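Local coordinates for putative uncharacterized protein lp_3323 (Lactobacillus plantarum, PDB 3DC7) that is of unknown function but belongs to the GDSL-like lipase/acylhydrolase family of SGNH hydrolases, and so probably hydrolyses ester or related acyl bonds, at residues 23-28 and 56-61. Sequence-based numbering, arbitrary orientation.
Sequences RPAWLG and DNLGIS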
loop_
_atom_site.group_PDB
_atom_site.type_symbol
_atom_site.label_atom_id
_atom_site.label_comp_id
_atom_site.label_asym_id
_atom_site.label_seq_id
_atom_site.Cartn_x
_atom_site.Cartn_y
_atom_site.Cartn_z
ATOM N N ARG A 23 -19.906 5.412 17.720
ATOM C CA ARG A 23 -20.605 4.131 17.822
ATOM C C ARG A 23 -19.923 3.036 17.001
ATOM O O ARG A 23 -20.533 2.473 16.074
ATOM C CB ARG A 23 -22.071 4.285 17.385
ATOM C CG ARG A 23 -22.952 5.041 18.385
ATOM C CD ARG A 23 -24.355 5.348 17.839
ATOM N NE ARG A 23 -24.358 5.822 16.452
ATOM C CZ ARG A 23 -24.135 7.079 16.078
ATOM N NH1 ARG A 23 -23.882 8.025 16.982
ATOM N NH2 ARG A 23 -24.161 7.392 14.789
ATOM N N PRO A 24 -18.652 2.719 17.336
ATOM C CA PRO A 24 -17.949 1.682 16.570
ATOM C C PRO A 24 -18.501 0.292 16.849
ATOM O O PRO A 24 -19.020 0.032 17.940
ATOM C CB PRO A 24 -16.518 1.774 17.088
ATOM C CG PRO A 24 -16.658 2.302 18.488
ATOM C CD PRO A 24 -17.815 3.264 18.422
ATOM N N ALA A 25 -18.386 -0.595 15.869
ATOM C CA ALA A 25 -18.735 -1.994 16.059
ATOM C C ALA A 25 -17.528 -2.841 15.653
ATOM O O ALA A 25 -16.958 -2.659 14.582
ATOM C CB ALA A 25 -19.952 -2.352 15.234
ATOM N N TRP A 26 -17.165 -3.777 16.514
ATOM C CA TRP A 26 -15.941 -4.557 16.363
ATOM C C TRP A 26 -16.277 -6.027 16.165
ATOM O O TRP A 26 -16.682 -6.709 17.103
ATOM C CB TRP A 26 -15.073 -4.367 17.606
ATOM C CG TRP A 26 -14.836 -2.906 17.954
ATOM C CD1 TRP A 26 -15.545 -2.152 18.848
ATOM C CD2 TRP A 26 -13.817 -2.044 17.423
ATOM N NE1 TRP A 26 -15.030 -0.877 18.912
ATOM C CE2 TRP A 26 -13.972 -0.779 18.047
ATOM C CE3 TRP A 26 -12.793 -2.212 16.479
ATOM C CZ2 TRP A 26 -13.146 0.313 17.751
ATOM C CZ3 TRP A 26 -11.956 -1.115 16.191
ATOM C CH2 TRP A 26 -12.145 0.123 16.824
ATOM N N LEU A 27 -16.133 -6.505 14.933
ATOM C CA LEU A 27 -16.430 -7.900 14.609
ATOM C C LEU A 27 -15.140 -8.692 14.504
ATOM O O LEU A 27 -14.270 -8.352 13.708
ATOM C CB LEU A 27 -17.228 -7.977 13.300
ATOM C CG LEU A 27 -17.641 -9.345 12.745
ATOM C CD1 LEU A 27 -18.626 -10.060 13.662
ATOM C CD2 LEU A 27 -18.211 -9.203 11.319
ATOM N N GLY A 28 -15.003 -9.745 15.307
ATOM C CA GLY A 28 -13.777 -10.541 15.288
ATOM C C GLY A 28 -13.759 -11.818 16.102
ATOM O O GLY A 28 -14.788 -12.393 16.405
ATOM N N ASP A 56 -19.658 -1.534 20.577
ATOM C CA ASP A 56 -20.227 -2.877 20.453
ATOM C C ASP A 56 -19.190 -3.939 20.114
ATOM O O ASP A 56 -18.548 -3.903 19.060
ATOM C CB ASP A 56 -21.369 -2.888 19.441
ATOM C CG ASP A 56 -22.531 -2.008 19.879
ATOM O OD1 ASP A 56 -22.773 -0.978 19.215
ATOM O OD2 ASP A 56 -23.191 -2.325 20.899
ATOM N N ASN A 57 -19.041 -4.889 21.027
ATOM C CA ASN A 57 -18.056 -5.948 20.907
ATOM C C ASN A 57 -18.709 -7.207 20.351
ATOM O O ASN A 57 -19.500 -7.858 21.044
ATOM C CB ASN A 57 -17.436 -6.214 22.279
ATOM C CG ASN A 57 -16.248 -7.161 22.225
ATOM O OD1 ASN A 57 -16.190 -8.064 21.393
ATOM N ND2 ASN A 57 -15.309 -6.981 23.150
ATOM N N LEU A 58 -18.381 -7.543 19.101
ATOM C CA LEU A 58 -18.891 -8.756 18.463
ATOM C C LEU A 58 -17.777 -9.782 18.223
ATOM O O LEU A 58 -17.711 -10.421 17.174
ATOM C CB LEU A 58 -19.600 -8.408 17.154
ATOM C CG LEU A 58 -20.772 -7.463 17.380
ATOM C CD1 LEU A 58 -21.014 -6.587 16.175
ATOM C CD2 LEU A 58 -22.009 -8.262 17.761
ATOM N N GLY A 59 -16.900 -9.925 19.207
ATOM C CA GLY A 59 -15.811 -10.890 19.130
ATOM C C GLY A 59 -16.258 -12.177 19.792
ATOM O O GLY A 59 -16.952 -12.153 20.809
ATOM N N ILE A 60 -15.877 -13.301 19.200
ATOM C CA ILE A 60 -16.152 -14.618 19.763
ATOM C C ILE A 60 -14.865 -15.398 19.622
ATOM O O ILE A 60 -14.327 -15.509 18.518
ATOM C CB ILE A 60 -17.288 -15.343 19.002
ATOM C CG1 ILE A 60 -18.609 -14.577 19.155
ATOM C CG2 ILE A 60 -17.451 -16.790 19.492
ATOM C CD1 ILE A 60 -19.834 -15.323 18.615
ATOM N N SER A 61 -14.356 -15.899 20.744
ATOM C CA SER A 61 -13.186 -16.758 20.784
ATOM C C SER A 61 -13.295 -17.886 19.769
ATOM O O SER A 61 -14.305 -18.591 19.720
ATOM C CB SER A 61 -13.043 -17.353 22.183
ATOM O OG SER A 61 -12.153 -18.474 22.182
HETATM O O HOH W 1 -22.282 0.439 17.174
#
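Pro24–Gly28 and Asp56–Gly59 run side by side as parallel strands, their axes approaching to 4.4 Å, and are laced by backbone bonds in which Asp56 N gives to Pro24 O, Trp26 N to Asp56 O at 2.9 Å, and Leu58 N to Trp26 O at 2.8 Å. The ladder slackens at Gly28 N, whose bond to Leu58 O is weak (3.4 Å), but Ile60 N still reaches Gly28 O just past the strand, from above the carbonyl plane. Gly28 O also receives a CH···O contact from Gly59 CA at 3.3 Å.

On one face, Leu27 and Leu58 cross obliquely. Leu27 CG stands anti to the backbone N (chi1 179°), and chi2 of 65° turns CD1 onto Leu58 CB at 4.0 Å, while Leu58 CD1 lies more loosely by Ala25 CB. Asp56 shares this face; its OD1 is held by Arg54 in a salt bridge.

The two strands and helix 42-50 form a beta-alpha-beta unit of the parallel sheet, in the SGNH-hydrolase order 2-1-3-4-5: strand 56-59 is outermost, whereas strand 24-28 also bonds to strand 85-89. Helix 42-50 covers the opposite face, where the Trp26 indole meets the rings of Tyr42 and His43. The edge of the indole approaches Asp56 O, CD1 coming to 3.5 Å, and NE1 bonds to Ser55 OG. Farther along, Asn57 OD1 accepts Gly59 N at 3.0 Å, nearly in line with its C=O, closing an Asx turn where the strand ends.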